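Lipase (Rhizopus niveus, PDB 1LGY) hydrolyses the ester bonds of triacylglycerols and of the partial glycerides derived from them, with strong preference for the 1 and 3 positions. Local coordinates at residues 227-232 / 260-265; 15-20 / 171-176. One frame throughout, in Å; residues are numbered along the deposited sequence.

Contact 1 (227-232 / 260-265)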
loop_
_atom_site.group_PDB
_atom_site.type_symbol
_atom_site.label_atom_id
_atom_site.label_comp_id
_atom_site.label_asym_id
_atom_site.label_seq_id
_atom_site.Cartn_x
_atom_site.Cartn_y
_atom_site.Cartn_z
ATOM N N SER A 227 4.198 16.536 -12.000
ATOM C CA SER A 227 4.061 16.690 -13.437
ATOM C C SER A 227 4.649 15.483 -14.119
ATOM O O SER A 227 5.868 15.244 -14.179
ATOM C CB SER A 227 4.817 17.915 -14.010
ATOM O OG SER A 227 4.520 19.220 -13.499
ATOM N N GLY A 228 3.680 14.679 -14.524
ATOM C CA GLY A 228 3.994 13.543 -15.377
ATOM C C GLY A 228 4.667 12.278 -14.821
ATOM O O GLY A 228 4.003 11.290 -14.468
ATOM N N THR A 229 5.998 12.273 -14.731
ATOM C CA THR A 229 6.671 10.995 -14.537
ATOM C C THR A 229 7.972 11.022 -13.709
ATOM O O THR A 229 8.341 10.077 -12.996
ATOM C CB THR A 229 6.757 10.503 -16.041
ATOM O OG1 THR A 229 7.249 9.178 -15.999
ATOM C CG2 THR A 229 7.579 11.447 -16.963
ATOM N N SER A 230 8.685 12.142 -13.758
ATOM C CA SER A 230 9.878 12.288 -12.946
ATOM C C SER A 230 9.775 13.562 -12.109
ATOM O O SER A 230 10.722 13.907 -11.385
ATOM C CB SER A 230 11.135 12.328 -13.855
ATOM O OG SER A 230 10.968 13.207 -14.973
ATOM N N ASN A 231 8.659 14.287 -12.144
ATOM C CA ASN A 231 8.604 15.455 -11.319
ATOM C C ASN A 231 7.889 15.046 -10.029
ATOM O O ASN A 231 6.681 15.132 -9.855
ATOM C CB ASN A 231 7.906 16.523 -12.162
ATOM C CG ASN A 231 8.114 17.967 -11.708
ATOM O OD1 ASN A 231 7.260 18.843 -11.951
ATOM N ND2 ASN A 231 9.245 18.248 -11.043
ATOM N N VAL A 232 8.707 14.509 -9.116
ATOM C CA VAL A 232 8.283 14.013 -7.817
ATOM C C VAL A 232 8.894 14.814 -6.650
ATOM O O VAL A 232 10.079 14.724 -6.295
ATOM C CB VAL A 232 8.689 12.544 -7.762
ATOM C CG1 VAL A 232 8.290 11.986 -6.424
ATOM C CG2 VAL A 232 8.072 11.783 -8.932
ATOM N N TYR A 260 0.110 5.498 -12.538
ATOM C CA TYR A 260 1.133 6.027 -11.654
ATOM C C TYR A 260 2.385 5.800 -12.408
ATOM O O TYR A 260 2.680 4.650 -12.687
ATOM C CB TYR A 260 1.319 5.264 -10.355
ATOM C CG TYR A 260 0.544 5.964 -9.267
ATOM C CD1 TYR A 260 -0.853 5.933 -9.310
ATOM C CD2 TYR A 260 1.210 6.676 -8.259
ATOM C CE1 TYR A 260 -1.598 6.620 -8.356
ATOM C CE2 TYR A 260 0.466 7.361 -7.299
ATOM C CZ TYR A 260 -0.927 7.315 -7.378
ATOM O OH TYR A 260 -1.686 7.978 -6.488
ATOM N N PHE A 261 3.103 6.876 -12.718
ATOM C CA PHE A 261 4.339 6.814 -13.464
ATOM C C PHE A 261 4.079 6.079 -14.790
ATOM O O PHE A 261 4.888 5.244 -15.230
ATOM C CB PHE A 261 5.397 6.050 -12.696
ATOM C CG PHE A 261 5.681 6.445 -11.273
ATOM C CD1 PHE A 261 6.414 7.594 -11.000
ATOM C CD2 PHE A 261 5.258 5.606 -10.238
ATOM C CE1 PHE A 261 6.727 7.896 -9.678
ATOM C CE2 PHE A 261 5.579 5.928 -8.923
ATOM C CZ PHE A 261 6.315 7.069 -8.635
ATOM N N ASP A 262 2.866 6.350 -15.323
ATOM C CA ASP A 262 2.331 5.759 -16.533
ATOM C C ASP A 262 2.035 4.268 -16.631
ATOM O O ASP A 262 1.889 3.695 -17.721
ATOM C CB ASP A 262 3.243 6.166 -17.681
ATOM C CG ASP A 262 3.101 7.643 -17.942
ATOM O OD1 ASP A 262 1.969 8.131 -18.020
ATOM O OD2 ASP A 262 4.128 8.308 -18.051
ATOM N N ILE A 263 1.894 3.611 -15.477
ATOM C CA ILE A 263 1.540 2.197 -15.414
ATOM C C ILE A 263 0.031 2.155 -15.145
ATOM O O ILE A 263 -0.393 2.873 -14.230
ATOM C CB ILE A 263 2.328 1.530 -14.276
ATOM C CG1 ILE A 263 3.821 1.579 -14.497
ATOM C CG2 ILE A 263 1.881 0.086 -14.216
ATOM C CD1 ILE A 263 4.690 1.242 -13.281
ATOM N N ASN A 264 -0.840 1.423 -15.868
ATOM C CA ASN A 264 -2.246 1.377 -15.478
ATOM C C ASN A 264 -2.399 0.648 -14.139
ATOM O O ASN A 264 -1.852 -0.436 -13.885
ATOM C CB ASN A 264 -3.099 0.658 -16.531
ATOM C CG ASN A 264 -4.516 0.316 -16.106
ATOM O OD1 ASN A 264 -4.789 -0.835 -15.826
ATOM N ND2 ASN A 264 -5.494 1.186 -15.980
ATOM N N GLU A 265 -3.149 1.323 -13.265
ATOM C CA GLU A 265 -3.415 0.851 -11.919
ATOM C C GLU A 265 -4.907 0.715 -11.940
ATOM O O GLU A 265 -5.652 1.689 -11.917
ATOM C CB GLU A 265 -2.972 1.902 -10.901
ATOM C CG GLU A 265 -1.439 2.167 -10.784
ATOM C CD GLU A 265 -0.506 1.091 -10.231
ATOM O OE1 GLU A 265 -0.945 0.040 -9.798
ATOM O OE2 GLU A 265 0.697 1.273 -10.214
#
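Two turns meet here: the loop that joins strands 221-227 and 231-235 of the central sheet, and a type I' beta turn, Y260 to I263, of a small antiparallel hairpin. T229 and F261 face each other, their CA atoms 4.9 Å apart. No hydrogen bond crosses the gap. The F261 ring presents its edge to the loop. T229 O lies in the plane of that ring, 3.7 Å from F261 CD1. V232 CG2 is also at the ring edge, 4.2 Å from F261 CE1, and makes the apolar part of the contact. The ring gets there because F261 CG stands anti to its own carbonyl carbon (chi1 -52°), beside the backbone N. On the outer, exposed side the T229 and D262 side chains cross at about a right angle. T229 OG1 and D262 OD2 stay 3.8 Å apart, near but not bonded. The turn itself is closed by two backbone bonds, Y260 N to I263 O at 3.2 Å and I263 N to Y260 O at 3.1 Å. Y260 points away from the loop, and its OH is hydrogen-bonded to D204 of the catalytic triad. The F261 side chain is buried between helix 11-26, where it touches F17 and T18, and the sheet, where it touches T199 of strand 196-201 and I225 of strand 221-227.

Contact 2 (15-20 / 171-176)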
loop_
_atom_site.group_PDB
_atom_site.type_symbol
_atom_site.label_atom_id
_atom_site.label_comp_id
_atom_site.label_asym_id
_atom_site.label_seq_id
_atom_site.Cartn_x
_atom_site.Cartn_y
_atom_site.Cartn_z
ATOM N N GLN A 15 12.939 5.603 -9.507
ATOM C CA GLN A 15 13.022 4.266 -10.011
ATOM C C GLN A 15 12.501 3.301 -9.004
ATOM O O GLN A 15 11.817 2.348 -9.367
ATOM C CB GLN A 15 14.449 3.897 -10.314
ATOM C CG GLN A 15 14.743 4.253 -11.756
ATOM C CD GLN A 15 16.127 4.845 -11.967
ATOM O OE1 GLN A 15 17.143 4.145 -11.956
ATOM N NE2 GLN A 15 16.174 6.164 -12.180
ATOM N N GLU A 16 12.820 3.559 -7.738
ATOM C CA GLU A 16 12.374 2.667 -6.688
ATOM C C GLU A 16 10.875 2.757 -6.541
ATOM O O GLU A 16 10.223 1.734 -6.460
ATOM C CB GLU A 16 12.970 3.020 -5.356
ATOM C CG GLU A 16 13.468 1.766 -4.638
ATOM C CD GLU A 16 13.354 1.783 -3.097
ATOM O OE1 GLU A 16 13.353 2.862 -2.465
ATOM O OE2 GLU A 16 13.265 0.671 -2.535
ATOM N N PHE A 17 10.329 3.967 -6.500
ATOM C CA PHE A 17 8.898 4.197 -6.367
ATOM C C PHE A 17 8.175 3.679 -7.611
ATOM O O PHE A 17 6.965 3.415 -7.548
ATOM C CB PHE A 17 8.628 5.688 -6.225
ATOM C CG PHE A 17 9.159 6.447 -4.992
ATOM C CD1 PHE A 17 9.188 5.885 -3.712
ATOM C CD2 PHE A 17 9.535 7.769 -5.137
ATOM C CE1 PHE A 17 9.576 6.647 -2.611
ATOM C CE2 PHE A 17 9.923 8.531 -4.047
ATOM C CZ PHE A 17 9.942 7.977 -2.781
ATOM N N THR A 18 8.871 3.528 -8.770
ATOM C CA THR A 18 8.145 3.067 -9.928
ATOM C C THR A 18 8.057 1.562 -9.871
ATOM O O THR A 18 7.019 1.016 -10.234
ATOM C CB THR A 18 8.792 3.443 -11.238
ATOM O OG1 THR A 18 8.952 4.847 -11.226
ATOM C CG2 THR A 18 7.903 3.109 -12.453
ATOM N N LYS A 19 9.098 0.893 -9.340
ATOM C CA LYS A 19 9.169 -0.556 -9.253
ATOM C C LYS A 19 8.014 -1.057 -8.451
ATOM O O LYS A 19 7.411 -2.054 -8.824
ATOM C CB LYS A 19 10.474 -1.014 -8.583
ATOM C CG LYS A 19 10.563 -2.482 -8.258
ATOM C CD LYS A 19 12.027 -2.733 -8.074
ATOM C CE LYS A 19 12.315 -4.228 -8.011
ATOM N NZ LYS A 19 12.452 -4.653 -6.632
ATOM N N TYR A 20 7.674 -0.325 -7.391
ATOM C CA TYR A 20 6.598 -0.749 -6.544
ATOM C C TYR A 20 5.223 -0.381 -7.011
ATOM O O TYR A 20 4.277 -1.087 -6.662
ATOM C CB TYR A 20 6.856 -0.219 -5.177
ATOM C CG TYR A 20 8.095 -0.899 -4.640
ATOM C CD1 TYR A 20 8.149 -2.283 -4.559
ATOM C CD2 TYR A 20 9.185 -0.148 -4.271
ATOM C CE1 TYR A 20 9.294 -2.929 -4.122
ATOM C CE2 TYR A 20 10.330 -0.781 -3.825
ATOM C CZ TYR A 20 10.371 -2.165 -3.761
ATOM O OH TYR A 20 11.528 -2.797 -3.345
ATOM N N SER A 171 9.472 -3.503 5.060
ATOM C CA SER A 171 9.275 -2.260 4.345
ATOM C C SER A 171 7.829 -2.127 3.859
ATOM O O SER A 171 7.209 -3.157 3.651
ATOM C CB SER A 171 10.220 -2.271 3.205
ATOM O OG SER A 171 11.021 -1.150 3.463
ATOM N N ILE A 172 7.213 -0.964 3.631
ATOM C CA ILE A 172 5.814 -0.847 3.208
ATOM C C ILE A 172 5.796 0.200 2.122
ATOM O O ILE A 172 6.362 1.256 2.363
ATOM C CB ILE A 172 4.816 -0.294 4.275
ATOM C CG1 ILE A 172 4.705 -1.151 5.484
ATOM C CG2 ILE A 172 3.405 -0.323 3.676
ATOM C CD1 ILE A 172 4.054 -0.396 6.635
ATOM N N PHE A 173 5.119 -0.020 0.977
ATOM C CA PHE A 173 5.036 0.974 -0.090
ATOM C C PHE A 173 3.627 1.138 -0.588
ATOM O O PHE A 173 3.034 0.100 -0.849
ATOM C CB PHE A 173 5.861 0.559 -1.269
ATOM C CG PHE A 173 7.333 0.853 -1.102
ATOM C CD1 PHE A 173 8.152 -0.015 -0.375
ATOM C CD2 PHE A 173 7.886 1.954 -1.739
ATOM C CE1 PHE A 173 9.532 0.227 -0.298
ATOM C CE2 PHE A 173 9.259 2.185 -1.653
ATOM C CZ PHE A 173 10.077 1.327 -0.939
ATOM N N THR A 174 2.999 2.303 -0.715
ATOM C CA THR A 174 1.691 2.311 -1.356
ATOM C C THR A 174 1.577 3.386 -2.422
ATOM O O THR A 174 2.225 4.414 -2.343
ATOM C CB THR A 174 0.513 2.526 -0.315
ATOM O OG1 THR A 174 0.562 3.879 0.123
ATOM C CG2 THR A 174 0.600 1.655 0.920
ATOM N N VAL A 175 0.825 3.193 -3.486
ATOM C CA VAL A 175 0.533 4.290 -4.405
ATOM C C VAL A 175 -0.988 4.527 -4.314
ATOM O O VAL A 175 -1.685 3.552 -4.237
ATOM C CB VAL A 175 0.911 3.977 -5.905
ATOM C CG1 VAL A 175 2.403 3.942 -6.068
ATOM C CG2 VAL A 175 0.378 2.642 -6.349
ATOM N N GLY A 176 -1.573 5.733 -4.245
ATOM C CA GLY A 176 -3.035 5.922 -4.214
ATOM C C GLY A 176 -3.716 5.604 -2.882
ATOM O O GLY A 176 -4.937 5.637 -2.785
#
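F173 carries the contact on the strand side, where its ring meets that of Y20. Its CB points toward helix 15-20, and CG stands anti to the carbonyl carbon, beside the backbone N, which carries the ring across to meet the Y20 ring face. I172, just before it, turns to the other side of the sheet from the helix, and its side chain packs on L152 and M156 of helix 146-161. Y20 CD2 sits 3.4 Å above the plane of the F173 ring, over its centre. In return, F173 CD1 lies over one face of the Y20 ring, offset toward its rim. The ring centroids of Y20 and F173 are 4.2 Å apart, with the planes at 33°, an oblique pair. Y20 CD2 is 3.5 Å from both F173 CD2 and F173 CE2. This is helix-on-sheet packing in an alpha/beta hydrolase. Strand 170-175 has parallel neighbours in strands 138-144 and 196-201, and helix 11-26 lies across it. The axes of helix 15-20 and strand 171-175 are 78° apart and 8.9 Å at closest approach. F17 comes in at the edge of F173, near its plane, with F17 CD1 4.2 Å from F173 CE2. At the far end of the F173 ring, the E16 side chain crosses F173 at about a right angle, and its carboxylate plane is turned 84° from the ring. E16 OE2 is 3.6 Å from F173 CZ and also lies at the Y20 ring edge, in its plane. T174 points away from the helix. V175 points back toward it, but V175 CG1 stays 4.8 Å from F17 O at its nearest, so the side chain flanks the contact without touching.

Overall arrangement
After the edge strand 6-8 the chain enters helix 11-26, which supplies one side of contact 2. About 150 residues later strand 170-175 returns to that helix and closes a loop that includes much of the central sheet and several helices. Contact 1 opens only after this, at 227-232, and closes a short loop at 260-265. The two are therefore in series along the chain and do not cross. In space they adjoin: the centres of contact 1 and contact 2 are about 12 Å apart. F261 reaches the helix of contact 2, while Y260 packs on V175 and G176. Together they tie the N-terminal helix and the C-terminal hairpin to the same central sheet.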